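Local coordinates for putative iron-regulated protein A (Parabacteroides distasonis ATCC 8503, PDB 4ECG) that binds calcium ions and, as an imelysin-like member of peptidase family M75, may serve in iron-regulated processes, its precise role being unknown, at residues A[17-22]-A[324-329]; A[49-54]-A[186-191]; A[56-61]-A[79-84]. One frame throughout, in Å; residues are numbered along the deposited sequence.

Contact 1: A[17-22]-A[324-329]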
ATOM      1  N   LYS A  17     -18.499 -18.312  -6.920  1.00 65.44           N
ATOM      2  CA  LYS A  17     -18.254 -19.676  -7.425  1.00 70.45           C
ATOM      3  C   LYS A  17     -19.520 -20.336  -7.999  1.00 70.76           C
ATOM      4  O   LYS A  17     -19.478 -21.479  -8.393  1.00 66.39           O
ATOM      5  CB  LYS A  17     -17.654 -20.555  -6.296  1.00 78.79           C
ATOM      6  CG  LYS A  17     -16.122 -20.409  -6.110  1.00 87.55           C
ATOM      7  CD  LYS A  17     -15.621 -20.601  -4.650  1.00 96.40           C
ATOM      8  CE  LYS A  17     -15.027 -21.990  -4.327  1.00 99.21           C
ATOM      9  NZ  LYS A  17     -13.842 -21.901  -3.405  1.00 90.63           N
ATOM     10  N   ASN A  18     -20.644 -19.605  -8.020  1.00 72.28           N
ATOM     11  CA  ASN A  18     -21.964 -20.089  -8.496  1.00 72.48           C
ATOM     12  C   ASN A  18     -22.656 -18.899  -9.168  1.00 69.79           C
ATOM     13  O   ASN A  18     -23.510 -18.236  -8.581  1.00 67.20           O
ATOM     14  CB  ASN A  18     -22.867 -20.602  -7.349  1.00 73.01           C
ATOM     15  CG  ASN A  18     -22.267 -21.779  -6.593  1.00 76.99           C
ATOM     16  OD1 ASN A  18     -22.427 -22.934  -6.986  1.00 77.57           O
ATOM     17  ND2 ASN A  18     -21.581 -21.488  -5.481  1.00 76.99           N
ATOM     18  N   LEU A  19     -22.229 -18.606 -10.389  1.00 67.19           N
ATOM     19  CA  LEU A  19     -22.725 -17.479 -11.133  1.00 63.52           C
ATOM     20  C   LEU A  19     -23.709 -17.946 -12.189  1.00 65.44           C
ATOM     21  O   LEU A  19     -23.694 -19.132 -12.596  1.00 66.28           O
ATOM     22  CB  LEU A  19     -21.570 -16.734 -11.802  1.00 60.84           C
ATOM     23  CG  LEU A  19     -20.699 -15.922 -10.857  1.00 58.90           C
ATOM     24  CD1 LEU A  19     -19.338 -15.778 -11.496  1.00 59.31           C
ATOM     25  CD2 LEU A  19     -21.292 -14.555 -10.532  1.00 57.58           C
ATOM     26  N   PRO A  20     -24.576 -17.014 -12.641  1.00 67.63           N
ATOM     27  CA  PRO A  20     -25.383 -17.312 -13.834  1.00 70.78           C
ATOM     28  C   PRO A  20     -24.494 -17.178 -15.063  1.00 72.68           C
ATOM     29  O   PRO A  20     -23.361 -16.656 -14.964  1.00 71.34           O
ATOM     30  CB  PRO A  20     -26.467 -16.219 -13.807  1.00 69.98           C
ATOM     31  CG  PRO A  20     -25.834 -15.041 -13.081  1.00 68.01           C
ATOM     32  CD  PRO A  20     -24.851 -15.654 -12.102  1.00 65.94           C
ATOM     33  N   ALA A  21     -25.016 -17.632 -16.194  1.00 74.11           N
ATOM     34  CA  ALA A  21     -24.356 -17.530 -17.498  1.00 73.69           C
ATOM     35  C   ALA A  21     -23.910 -16.101 -17.831  1.00 70.38           C
ATOM     36  O   ALA A  21     -24.632 -15.142 -17.501  1.00 70.35           O
ATOM     37  CB  ALA A  21     -25.321 -18.026 -18.571  1.00 74.87           C
ATOM     38  N   ASP A  22     -22.733 -15.934 -18.452  1.00 66.06           N
ATOM     39  CA  ASP A  22     -22.340 -14.602 -18.973  1.00 67.16           C
ATOM     40  C   ASP A  22     -23.389 -14.063 -19.970  1.00 67.86           C
ATOM     41  O   ASP A  22     -24.190 -14.846 -20.510  1.00 67.60           O
ATOM     42  CB  ASP A  22     -20.963 -14.632 -19.647  1.00 69.03           C
ATOM     43  CG  ASP A  22     -19.795 -14.749 -18.646  1.00 73.44           C
ATOM     44  OD1 ASP A  22     -20.071 -14.783 -17.412  1.00 69.74           O
ATOM     45  OD2 ASP A  22     -18.609 -14.829 -19.119  1.00 68.23           O
ATOM     46  N   PRO A 324     -23.764  -9.081 -15.368  1.00 64.98           N
ATOM     47  CA  PRO A 324     -24.258  -8.121 -14.318  1.00 64.15           C
ATOM     48  C   PRO A 324     -24.215  -8.634 -12.873  1.00 60.58           C
ATOM     49  O   PRO A 324     -23.966  -7.844 -11.965  1.00 65.73           O
ATOM     50  CB  PRO A 324     -25.688  -7.836 -14.741  1.00 66.48           C
ATOM     51  CG  PRO A 324     -25.718  -8.084 -16.214  1.00 69.45           C
ATOM     52  CD  PRO A 324     -24.700  -9.172 -16.494  1.00 67.82           C
ATOM     53  N   THR A 325     -24.418  -9.936 -12.672  1.00 59.69           N
ATOM     54  CA  THR A 325     -24.464 -10.538 -11.350  1.00 59.96           C
ATOM     55  C   THR A 325     -23.065 -10.537 -10.719  1.00 58.49           C
ATOM     56  O   THR A 325     -22.906 -10.186  -9.575  1.00 61.71           O
ATOM     57  CB  THR A 325     -25.059 -11.969 -11.398  1.00 64.44           C
ATOM     58  OG1 THR A 325     -26.338 -11.923 -12.034  1.00 69.75           O
ATOM     59  CG2 THR A 325     -25.249 -12.561 -10.009  1.00 65.57           C
ATOM     60  N   LEU A 326     -22.053 -10.923 -11.478  1.00 58.65           N
ATOM     61  CA  LEU A 326     -20.687 -10.918 -11.003  1.00 57.42           C
ATOM     62  C   LEU A 326     -20.301  -9.495 -10.632  1.00 56.38           C
ATOM     63  O   LEU A 326     -19.720  -9.283  -9.578  1.00 58.75           O
ATOM     64  CB  LEU A 326     -19.725 -11.474 -12.071  1.00 56.00           C
ATOM     65  CG  LEU A 326     -18.236 -11.221 -11.881  1.00 53.32           C
ATOM     66  CD1 LEU A 326     -17.726 -11.837 -10.597  1.00 51.29           C
ATOM     67  CD2 LEU A 326     -17.516 -11.810 -13.090  1.00 58.58           C
ATOM     68  N   ASP A 327     -20.614  -8.519 -11.476  1.00 55.75           N
ATOM     69  CA  ASP A 327     -20.279  -7.122 -11.147  1.00 59.42           C
ATOM     70  C   ASP A 327     -20.990  -6.666  -9.856  1.00 60.21           C
ATOM     71  O   ASP A 327     -20.415  -6.013  -8.962  1.00 58.05           O
ATOM     72  CB  ASP A 327     -20.663  -6.163 -12.274  1.00 59.86           C
ATOM     73  CG  ASP A 327     -20.572  -4.717 -11.835  1.00 62.08           C
ATOM     74  OD1 ASP A 327     -19.449  -4.296 -11.523  1.00 68.54           O
ATOM     75  OD2 ASP A 327     -21.599  -4.017 -11.757  1.00 61.66           O
ATOM     76  N   SER A 328     -22.263  -7.002  -9.784  1.00 62.01           N
ATOM     77  CA  SER A 328     -23.062  -6.623  -8.652  1.00 61.85           C
ATOM     78  C   SER A 328     -22.485  -7.289  -7.409  1.00 58.49           C
ATOM     79  O   SER A 328     -22.395  -6.650  -6.373  1.00 55.65           O
ATOM     80  CB  SER A 328     -24.490  -7.032  -8.919  1.00 65.44           C
ATOM     81  OG  SER A 328     -25.270  -6.663  -7.838  1.00 73.74           O
ATOM     82  N   LEU A 329     -22.022  -8.536  -7.523  1.00 55.88           N
ATOM     83  CA  LEU A 329     -21.418  -9.202  -6.359  1.00 55.29           C
ATOM     84  C   LEU A 329     -20.069  -8.538  -5.906  1.00 55.32           C
ATOM     85  O   LEU A 329     -19.724  -8.567  -4.712  1.00 53.40           O
ATOM     86  CB  LEU A 329     -21.227 -10.695  -6.632  1.00 53.74           C
ATOM     87  CG  LEU A 329     -22.417 -11.628  -6.473  1.00 56.77           C
ATOM     88  CD1 LEU A 329     -21.954 -12.987  -6.993  1.00 55.10           C
ATOM     89  CD2 LEU A 329     -22.965 -11.731  -5.022  1.00 53.83           C
TER
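L19 meets helix 324-329 through a single methyl. Its CD2 rests 3.7 Å from L326 CA, against the backbone of the helix, and the same L19 CD2 lies 3.9 Å from L329 CD1, the two side chains L19 and L326 crossing obliquely. A chi1 of -73° sets L19 CG anti to its own carbonyl carbon, and from there the CD2 branch reaches over to the helix.

The second meeting is of a ring with a branched side chain. P20 presents its CG-CD edge to T325, with P20 CG 3.3 Å from T325 OG1 and P20 CD 3.8 Å from T325 CG2. This is van der Waals contact with both arms of the threonine. Around the two meetings, V374 of helix 355-377 touches L19 and L326, F16 touches L326 and L329, and Y14 packs on P20 and T325.

In fold terms, the loop before the long helix 29-68 lies across the first turn of helix 324-343, near the surface of this mostly helical imelysin-like chain and away from its calcium sites.

Polar links run through N323, just before the helical segment: its ND2 donates to P20 O and D22 OD1, while its OD1 accepts from L326 N and, weakly, from T325 N. D22 OD1 also forms a salt bridge with K378 NZ, near the C-terminal end of the chain.

Contact 2: A[49-54]-A[186-191]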
ATOM      1  N   LYS A  49       1.201  11.171  -8.063  1.00 51.24           N
ATOM      2  CA  LYS A  49       1.424  12.622  -8.038  1.00 57.12           C
ATOM      3  C   LYS A  49       1.024  13.199  -6.683  1.00 51.62           C
ATOM      4  O   LYS A  49       1.673  14.080  -6.162  1.00 51.15           O
ATOM      5  CB  LYS A  49       0.639  13.287  -9.198  1.00 62.45           C
ATOM      6  CG  LYS A  49       0.434  14.803  -9.172  1.00 67.96           C
ATOM      7  CD  LYS A  49       1.656  15.603  -9.626  1.00 77.59           C
ATOM      8  CE  LYS A  49       1.333  17.094  -9.887  1.00 83.75           C
ATOM      9  NZ  LYS A  49       0.409  17.340 -11.055  1.00 78.28           N
ATOM     10  N   ASP A  50      -0.071  12.716  -6.133  1.00 51.46           N
ATOM     11  CA  ASP A  50      -0.570  13.185  -4.841  1.00 52.13           C
ATOM     12  C   ASP A  50       0.447  12.727  -3.809  1.00 50.34           C
ATOM     13  O   ASP A  50       0.766  13.466  -2.880  1.00 46.38           O
ATOM     14  CB  ASP A  50      -1.957  12.574  -4.555  1.00 52.99           C
ATOM     15  CG  ASP A  50      -2.566  12.963  -3.177  1.00 54.62           C
ATOM     16  OD1 ASP A  50      -2.496  14.152  -2.763  1.00 55.18           O
ATOM     17  OD2 ASP A  50      -3.179  12.055  -2.525  1.00 55.51           O
HETATM   18  N   MSE A  51       0.942  11.501  -3.957  1.00 48.75           N
HETATM   19  CA  MSE A  51       2.022  11.024  -3.086  1.00 47.50           C
HETATM   20  C   MSE A  51       3.275  11.962  -3.156  1.00 47.76           C
HETATM   21  O   MSE A  51       3.815  12.328  -2.116  1.00 46.99           O
HETATM   22  CB  MSE A  51       2.413   9.593  -3.417  1.00 47.85           C
HETATM   23  CG  MSE A  51       3.202   8.907  -2.269  1.00 47.09           C
HETATM   24 SE   MSE A  51       3.735   7.146  -2.787  0.75 41.39          SE
HETATM   25  CE  MSE A  51       4.998   6.936  -1.287  1.00 42.43           C
ATOM     26  N   LEU A  52       3.721  12.366  -4.350  1.00 46.26           N
ATOM     27  CA  LEU A  52       4.934  13.177  -4.431  1.00 50.62           C
ATOM     28  C   LEU A  52       4.669  14.507  -3.723  1.00 52.83           C
ATOM     29  O   LEU A  52       5.500  14.951  -2.926  1.00 53.30           O
ATOM     30  CB  LEU A  52       5.450  13.382  -5.865  1.00 50.25           C
ATOM     31  CG  LEU A  52       6.699  14.263  -6.060  1.00 51.52           C
ATOM     32  CD1 LEU A  52       7.892  13.765  -5.245  1.00 47.93           C
ATOM     33  CD2 LEU A  52       7.063  14.411  -7.538  1.00 52.98           C
ATOM     34  N   THR A  53       3.495  15.096  -3.961  1.00 52.24           N
ATOM     35  CA  THR A  53       3.154  16.390  -3.364  1.00 51.46           C
ATOM     36  C   THR A  53       3.175  16.212  -1.844  1.00 50.24           C
ATOM     37  O   THR A  53       3.819  16.981  -1.149  1.00 48.95           O
ATOM     38  CB  THR A  53       1.798  16.955  -3.869  1.00 53.61           C
ATOM     39  OG1 THR A  53       1.846  17.181  -5.293  1.00 52.80           O
ATOM     40  CG2 THR A  53       1.444  18.260  -3.156  1.00 49.62           C
ATOM     41  N   LYS A  54       2.530  15.165  -1.330  1.00 49.44           N
ATOM     42  CA  LYS A  54       2.419  14.987   0.109  1.00 49.02           C
ATOM     43  C   LYS A  54       3.771  14.596   0.726  1.00 50.18           C
ATOM     44  O   LYS A  54       4.038  14.943   1.889  1.00 48.80           O
ATOM     45  CB  LYS A  54       1.353  13.947   0.498  1.00 53.23           C
ATOM     46  CG  LYS A  54      -0.050  14.105  -0.088  1.00 56.03           C
ATOM     47  CD  LYS A  54      -0.963  14.911   0.786  1.00 61.68           C
ATOM     48  CE  LYS A  54      -2.340  15.177   0.159  1.00 62.43           C
ATOM     49  NZ  LYS A  54      -3.176  13.962   0.250  1.00 62.85           N
ATOM     50  N   SER A 186      13.091  10.735  -2.190  1.00 46.91           N
ATOM     51  CA  SER A 186      13.827  10.326  -3.374  1.00 50.25           C
ATOM     52  C   SER A 186      13.124   9.106  -4.056  1.00 50.09           C
ATOM     53  O   SER A 186      12.967   9.081  -5.288  1.00 48.17           O
ATOM     54  CB  SER A 186      15.254   9.967  -2.943  1.00 50.54           C
ATOM     55  OG  SER A 186      15.955   9.485  -4.024  1.00 57.97           O
ATOM     56  N   ASP A 187      12.716   8.116  -3.250  1.00 45.99           N
ATOM     57  CA  ASP A 187      12.066   6.903  -3.747  1.00 46.49           C
ATOM     58  C   ASP A 187      10.729   7.292  -4.387  1.00 47.33           C
ATOM     59  O   ASP A 187      10.398   6.829  -5.462  1.00 51.58           O
ATOM     60  CB  ASP A 187      11.867   5.847  -2.636  1.00 45.07           C
ATOM     61  CG  ASP A 187      13.192   5.144  -2.185  1.00 48.38           C
ATOM     62  OD1 ASP A 187      14.214   5.230  -2.923  1.00 48.74           O
ATOM     63  OD2 ASP A 187      13.195   4.464  -1.086  1.00 48.02           O
ATOM     64  N   THR A 188      10.008   8.210  -3.757  1.00 47.65           N
ATOM     65  CA  THR A 188       8.729   8.730  -4.268  1.00 45.15           C
ATOM     66  C   THR A 188       8.880   9.482  -5.583  1.00 45.75           C
ATOM     67  O   THR A 188       8.105   9.285  -6.491  1.00 45.23           O
ATOM     68  CB  THR A 188       7.988   9.592  -3.202  1.00 43.41           C
ATOM     69  OG1 THR A 188       7.901   8.857  -1.966  1.00 42.11           O
ATOM     70  CG2 THR A 188       6.561   9.923  -3.674  1.00 41.15           C
ATOM     71  N   GLN A 189       9.884  10.340  -5.675  1.00 47.95           N
ATOM     72  CA  GLN A 189      10.244  10.940  -6.949  1.00 52.39           C
ATOM     73  C   GLN A 189      10.507   9.857  -7.977  1.00 50.50           C
ATOM     74  O   GLN A 189      10.016   9.973  -9.087  1.00 47.51           O
ATOM     75  CB  GLN A 189      11.473  11.869  -6.844  1.00 54.02           C
ATOM     76  CG  GLN A 189      11.137  13.185  -6.147  1.00 59.84           C
ATOM     77  CD  GLN A 189      12.352  13.933  -5.607  1.00 61.80           C
ATOM     78  OE1 GLN A 189      13.474  13.405  -5.615  1.00 61.10           O
ATOM     79  NE2 GLN A 189      12.126  15.177  -5.117  1.00 55.60           N
ATOM     80  N   ASP A 190      11.272   8.819  -7.625  1.00 48.40           N
ATOM     81  CA  ASP A 190      11.610   7.803  -8.610  1.00 50.40           C
ATOM     82  C   ASP A 190      10.336   7.074  -9.073  1.00 49.79           C
ATOM     83  O   ASP A 190      10.169   6.810 -10.245  1.00 50.63           O
ATOM     84  CB  ASP A 190      12.722   6.853  -8.123  1.00 52.53           C
ATOM     85  CG  ASP A 190      14.115   7.541  -8.068  1.00 55.24           C
ATOM     86  OD1 ASP A 190      14.266   8.591  -8.693  1.00 62.96           O
ATOM     87  OD2 ASP A 190      15.040   7.061  -7.377  1.00 58.62           O
ATOM     88  N   LEU A 191       9.411   6.848  -8.162  1.00 47.80           N
ATOM     89  CA  LEU A 191       8.175   6.135  -8.442  1.00 48.34           C
ATOM     90  C   LEU A 191       7.327   6.906  -9.447  1.00 48.60           C
ATOM     91  O   LEU A 191       6.840   6.339 -10.426  1.00 50.15           O
ATOM     92  CB  LEU A 191       7.386   5.950  -7.117  1.00 45.53           C
ATOM     93  CG  LEU A 191       6.144   5.074  -7.075  1.00 45.03           C
ATOM     94  CD1 LEU A 191       6.388   3.743  -7.806  1.00 46.44           C
ATOM     95  CD2 LEU A 191       5.722   4.852  -5.605  1.00 43.64           C
TER
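T188 OG1 sits between two neighbours: it hydrogen-bonds to M184 O, one turn back on its own helix, while CE of M51, a selenomethionine in this crystal, packs 3.5 Å from T188 OG1. The hydroxyl thus has its polar partner on its own backbone, and what T188 offers across the interface is otherwise its methyl. T188 CG2 lies 3.7 Å from L52 CA and also touches M51 CG, wedged against the backbone of one residue and the CG of the other.

M51 runs out extended beyond CG and passes T188 at a slant. The M51 and L191 side chains cross at about a right angle, with M51 SE 4.1 Å from L191 CD2. L52 works the other flank: its CG is anti to the backbone N (chi1 178°), and the CD1 branch closes tightly on Q189, with L52 CD1 3.4 Å from Q189 CG.

Two further links lie within helix 49-54, away from the interface. K49 O accepts from both T53 N and T53 OG1, which reach it from opposite faces of the carbonyl plane, the K49 O to T53 OG1 bond measuring 3.2 Å. K54 NZ forms a salt bridge of 3.1 Å with D50 OD1, and R303 NH1 pairs with D50 OD2.

The two segments run nearly antiparallel at 155°, their axes 9.3 Å apart. Around this buried seam between helices 29-68 and 171-196, W88 of helix 71-89 covers M51 and L191, L108 and L104 of helix 104-109 cover T188 and L191 respectively, and L185 and Y192 of helix 171-196 flank L52.

Contact 3: A[56-61]-A[79-84]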
ATOM      1  N   THR A  56       6.832  15.603  -0.420  1.00 50.20           N
ATOM      2  CA  THR A  56       7.517  16.876  -0.328  1.00 52.58           C
ATOM      3  C   THR A  56       7.032  17.685   0.885  1.00 53.07           C
ATOM      4  O   THR A  56       7.851  18.223   1.597  1.00 57.79           O
ATOM      5  CB  THR A  56       7.405  17.656  -1.660  1.00 52.96           C
ATOM      6  OG1 THR A  56       7.842  16.802  -2.756  1.00 47.80           O
ATOM      7  CG2 THR A  56       8.227  19.049  -1.620  1.00 51.58           C
ATOM      8  N   ALA A  57       5.737  17.720   1.191  1.00 54.48           N
ATOM      9  CA  ALA A  57       5.283  18.425   2.427  1.00 50.19           C
ATOM     10  C   ALA A  57       5.825  17.712   3.668  1.00 52.51           C
ATOM     11  O   ALA A  57       6.294  18.352   4.649  1.00 51.57           O
ATOM     12  CB  ALA A  57       3.781  18.520   2.510  1.00 46.12           C
ATOM     13  N   TYR A  58       5.810  16.386   3.624  1.00 50.86           N
ATOM     14  CA  TYR A  58       6.319  15.631   4.749  1.00 47.75           C
ATOM     15  C   TYR A  58       7.814  15.914   5.033  1.00 50.11           C
ATOM     16  O   TYR A  58       8.174  16.140   6.180  1.00 49.40           O
ATOM     17  CB  TYR A  58       6.064  14.160   4.589  1.00 45.21           C
ATOM     18  CG  TYR A  58       6.887  13.344   5.551  1.00 45.06           C
ATOM     19  CD1 TYR A  58       6.483  13.115   6.853  1.00 45.57           C
ATOM     20  CD2 TYR A  58       8.073  12.766   5.132  1.00 43.62           C
ATOM     21  CE1 TYR A  58       7.290  12.351   7.732  1.00 46.56           C
ATOM     22  CE2 TYR A  58       8.848  11.983   5.971  1.00 47.20           C
ATOM     23  CZ  TYR A  58       8.476  11.795   7.261  1.00 44.64           C
ATOM     24  OH  TYR A  58       9.346  11.096   8.003  1.00 45.08           O
ATOM     25  N   LYS A  59       8.669  15.938   4.009  1.00 50.05           N
ATOM     26  CA  LYS A  59      10.110  16.155   4.206  1.00 50.24           C
ATOM     27  C   LYS A  59      10.344  17.604   4.703  1.00 50.65           C
ATOM     28  O   LYS A  59      11.117  17.802   5.633  1.00 51.05           O
ATOM     29  CB  LYS A  59      10.902  15.762   2.936  1.00 53.67           C
ATOM     30  CG  LYS A  59      12.230  16.438   2.662  1.00 60.85           C
ATOM     31  CD  LYS A  59      13.339  15.771   3.462  1.00 67.83           C
ATOM     32  CE  LYS A  59      14.667  16.499   3.265  1.00 73.08           C
ATOM     33  NZ  LYS A  59      15.537  16.174   4.426  1.00 71.08           N
ATOM     34  N   ASN A  60       9.624  18.584   4.145  1.00 49.73           N
ATOM     35  CA  ASN A  60       9.687  19.976   4.625  1.00 51.78           C
ATOM     36  C   ASN A  60       9.239  20.091   6.077  1.00 48.46           C
ATOM     37  O   ASN A  60       9.882  20.797   6.835  1.00 46.72           O
ATOM     38  CB  ASN A  60       8.913  20.970   3.728  1.00 56.28           C
ATOM     39  CG  ASN A  60       9.539  21.113   2.344  1.00 58.19           C
ATOM     40  OD1 ASN A  60      10.749  21.037   2.212  1.00 61.70           O
ATOM     41  ND2 ASN A  60       8.721  21.261   1.317  1.00 59.70           N
ATOM     42  N   ALA A  61       8.214  19.351   6.476  1.00 44.06           N
ATOM     43  CA  ALA A  61       7.746  19.405   7.867  1.00 44.25           C
ATOM     44  C   ALA A  61       8.742  18.732   8.810  1.00 46.31           C
ATOM     45  O   ALA A  61       9.004  19.235   9.872  1.00 47.68           O
ATOM     46  CB  ALA A  61       6.373  18.758   8.008  1.00 40.49           C
ATOM     47  N   ASP A  79       1.446  14.510  11.453  1.00 47.35           N
ATOM     48  CA  ASP A  79       0.270  14.624  10.584  1.00 46.55           C
ATOM     49  C   ASP A  79       0.701  14.381   9.125  1.00 50.52           C
ATOM     50  O   ASP A  79       0.053  13.623   8.376  1.00 51.61           O
ATOM     51  CB  ASP A  79      -0.368  16.027  10.667  1.00 55.52           C
ATOM     52  CG  ASP A  79      -1.090  16.323  12.036  1.00 60.01           C
ATOM     53  OD1 ASP A  79      -1.269  15.378  12.828  1.00 60.11           O
ATOM     54  OD2 ASP A  79      -1.497  17.515  12.281  1.00 63.64           O
ATOM     55  N   ALA A  80       1.774  15.042   8.712  1.00 46.65           N
ATOM     56  CA  ALA A  80       2.270  14.923   7.341  1.00 46.95           C
ATOM     57  C   ALA A  80       2.671  13.446   7.012  1.00 44.00           C
ATOM     58  O   ALA A  80       2.454  12.967   5.916  1.00 47.74           O
ATOM     59  CB  ALA A  80       3.411  15.925   7.087  1.00 41.42           C
ATOM     60  N   TRP A  81       3.183  12.715   7.984  1.00 43.04           N
ATOM     61  CA  TRP A  81       3.555  11.299   7.802  1.00 40.37           C
ATOM     62  C   TRP A  81       2.329  10.497   7.472  1.00 42.74           C
ATOM     63  O   TRP A  81       2.311   9.720   6.480  1.00 45.62           O
ATOM     64  CB  TRP A  81       4.233  10.765   9.081  1.00 40.73           C
ATOM     65  CG  TRP A  81       4.666   9.335   9.017  1.00 41.15           C
ATOM     66  CD1 TRP A  81       5.900   8.842   8.620  1.00 40.30           C
ATOM     67  CD2 TRP A  81       3.853   8.141   9.284  1.00 41.36           C
ATOM     68  NE1 TRP A  81       5.901   7.474   8.645  1.00 38.81           N
ATOM     69  CE2 TRP A  81       4.708   7.004   9.036  1.00 40.87           C
ATOM     70  CE3 TRP A  81       2.557   7.923   9.698  1.00 45.96           C
ATOM     71  CZ2 TRP A  81       4.263   5.710   9.198  1.00 45.50           C
ATOM     72  CZ3 TRP A  81       2.112   6.608   9.868  1.00 42.69           C
ATOM     73  CH2 TRP A  81       2.945   5.532   9.614  1.00 43.23           C
ATOM     74  N   ARG A  82       1.277  10.669   8.278  1.00 42.50           N
ATOM     75  CA  ARG A  82      -0.035  10.021   8.007  1.00 42.27           C
ATOM     76  C   ARG A  82      -0.651  10.377   6.649  1.00 41.97           C
ATOM     77  O   ARG A  82      -1.245   9.528   5.982  1.00 43.46           O
ATOM     78  CB  ARG A  82      -1.068  10.351   9.081  1.00 43.20           C
ATOM     79  CG  ARG A  82      -0.735   9.843  10.477  1.00 42.85           C
ATOM     80  CD  ARG A  82      -1.921  10.103  11.399  1.00 41.83           C
ATOM     81  NE  ARG A  82      -1.597   9.996  12.838  1.00 41.66           N
ATOM     82  CZ  ARG A  82      -1.502   8.859  13.542  1.00 40.85           C
ATOM     83  NH1 ARG A  82      -1.639   7.680  12.959  1.00 43.82           N
ATOM     84  NH2 ARG A  82      -1.270   8.890  14.849  1.00 40.69           N
ATOM     85  N   ALA A  83      -0.555  11.641   6.279  1.00 43.10           N
ATOM     86  CA  ALA A  83      -1.170  12.143   5.052  1.00 46.13           C
ATOM     87  C   ALA A  83      -0.446  11.605   3.791  1.00 46.73           C
ATOM     88  O   ALA A  83      -1.091  11.269   2.833  1.00 48.03           O
ATOM     89  CB  ALA A  83      -1.227  13.670   5.059  1.00 40.00           C
ATOM     90  N   VAL A  84       0.886  11.500   3.802  1.00 47.59           N
ATOM     91  CA  VAL A  84       1.597  10.897   2.659  1.00 47.57           C
ATOM     92  C   VAL A  84       1.327   9.405   2.595  1.00 45.91           C
ATOM     93  O   VAL A  84       1.351   8.793   1.524  1.00 50.34           O
ATOM     94  CB  VAL A  84       3.135  11.230   2.594  1.00 43.59           C
ATOM     95  CG1 VAL A  84       3.972  10.524   3.643  1.00 42.83           C
ATOM     96  CG2 VAL A  84       3.650  10.882   1.235  1.00 41.98           C
TER
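Segments 56-61 and 79-84 run antiparallel at 163°, with their axes 8.6 Å apart and Y58 CA coming within 4.9 Å of A80 CA. Such a close approach suits the small A80, whose CB sits 3.7 Å from Y58 CA; A61 CB, one turn on, lies 4.2 Å from A80 CB.

Y58 spans the rest of the seam. Its CG stands anti to the backbone N (chi1 165°), and the ring lies side by side with W81, both side chains pointing the same way. Y58 CD1 comes 3.5 Å from W81 N, and Y58 CE1 is 3.7 Å from W81 CB. The rings form an offset edge-to-face pair, the edge of W81 turned toward the face of Y58 with planes at 64°. The polar ends are tied by other parts: Y58 OH hydrogen-bonds with S181 OG, and W81 NE1 donates to F148 O, which, with the edge-to-face rings of F148 and F156, would hold the indole's orientation. V84 CG1 packs against Y58 CB. An alanine in place of Y58 would probably leave a gap beside W81 and S181 OG without its phenol partner.

The pair forms an antiparallel helical hairpin: helix 29-68 turns back as helix 71-89 after only a short link. Its W81 side chain lies about 6 Å from that of calcium ligand D109, which places this hairpin beside a calcium site of this imelysin-like protein.

The three contacts nest rather than cross. From the N terminus, the loop 17-22 opens the widest span, which contact 1 closes only at helix 324-343, so that most of the helices lie within it. The chain then enters helix 29-68, which carries the first segments of both other contacts. Contact 3 closes the shortest loop, joining that helix to its neighbour 71-89, and lies inside the loop that contact 2 closes at helix 171-196. Contacts 2 and 3 touch through V84 packing on M51 and K54. Contact 1 lies across the chain's centre from both, its nearest atoms about 25 Å from contact 2.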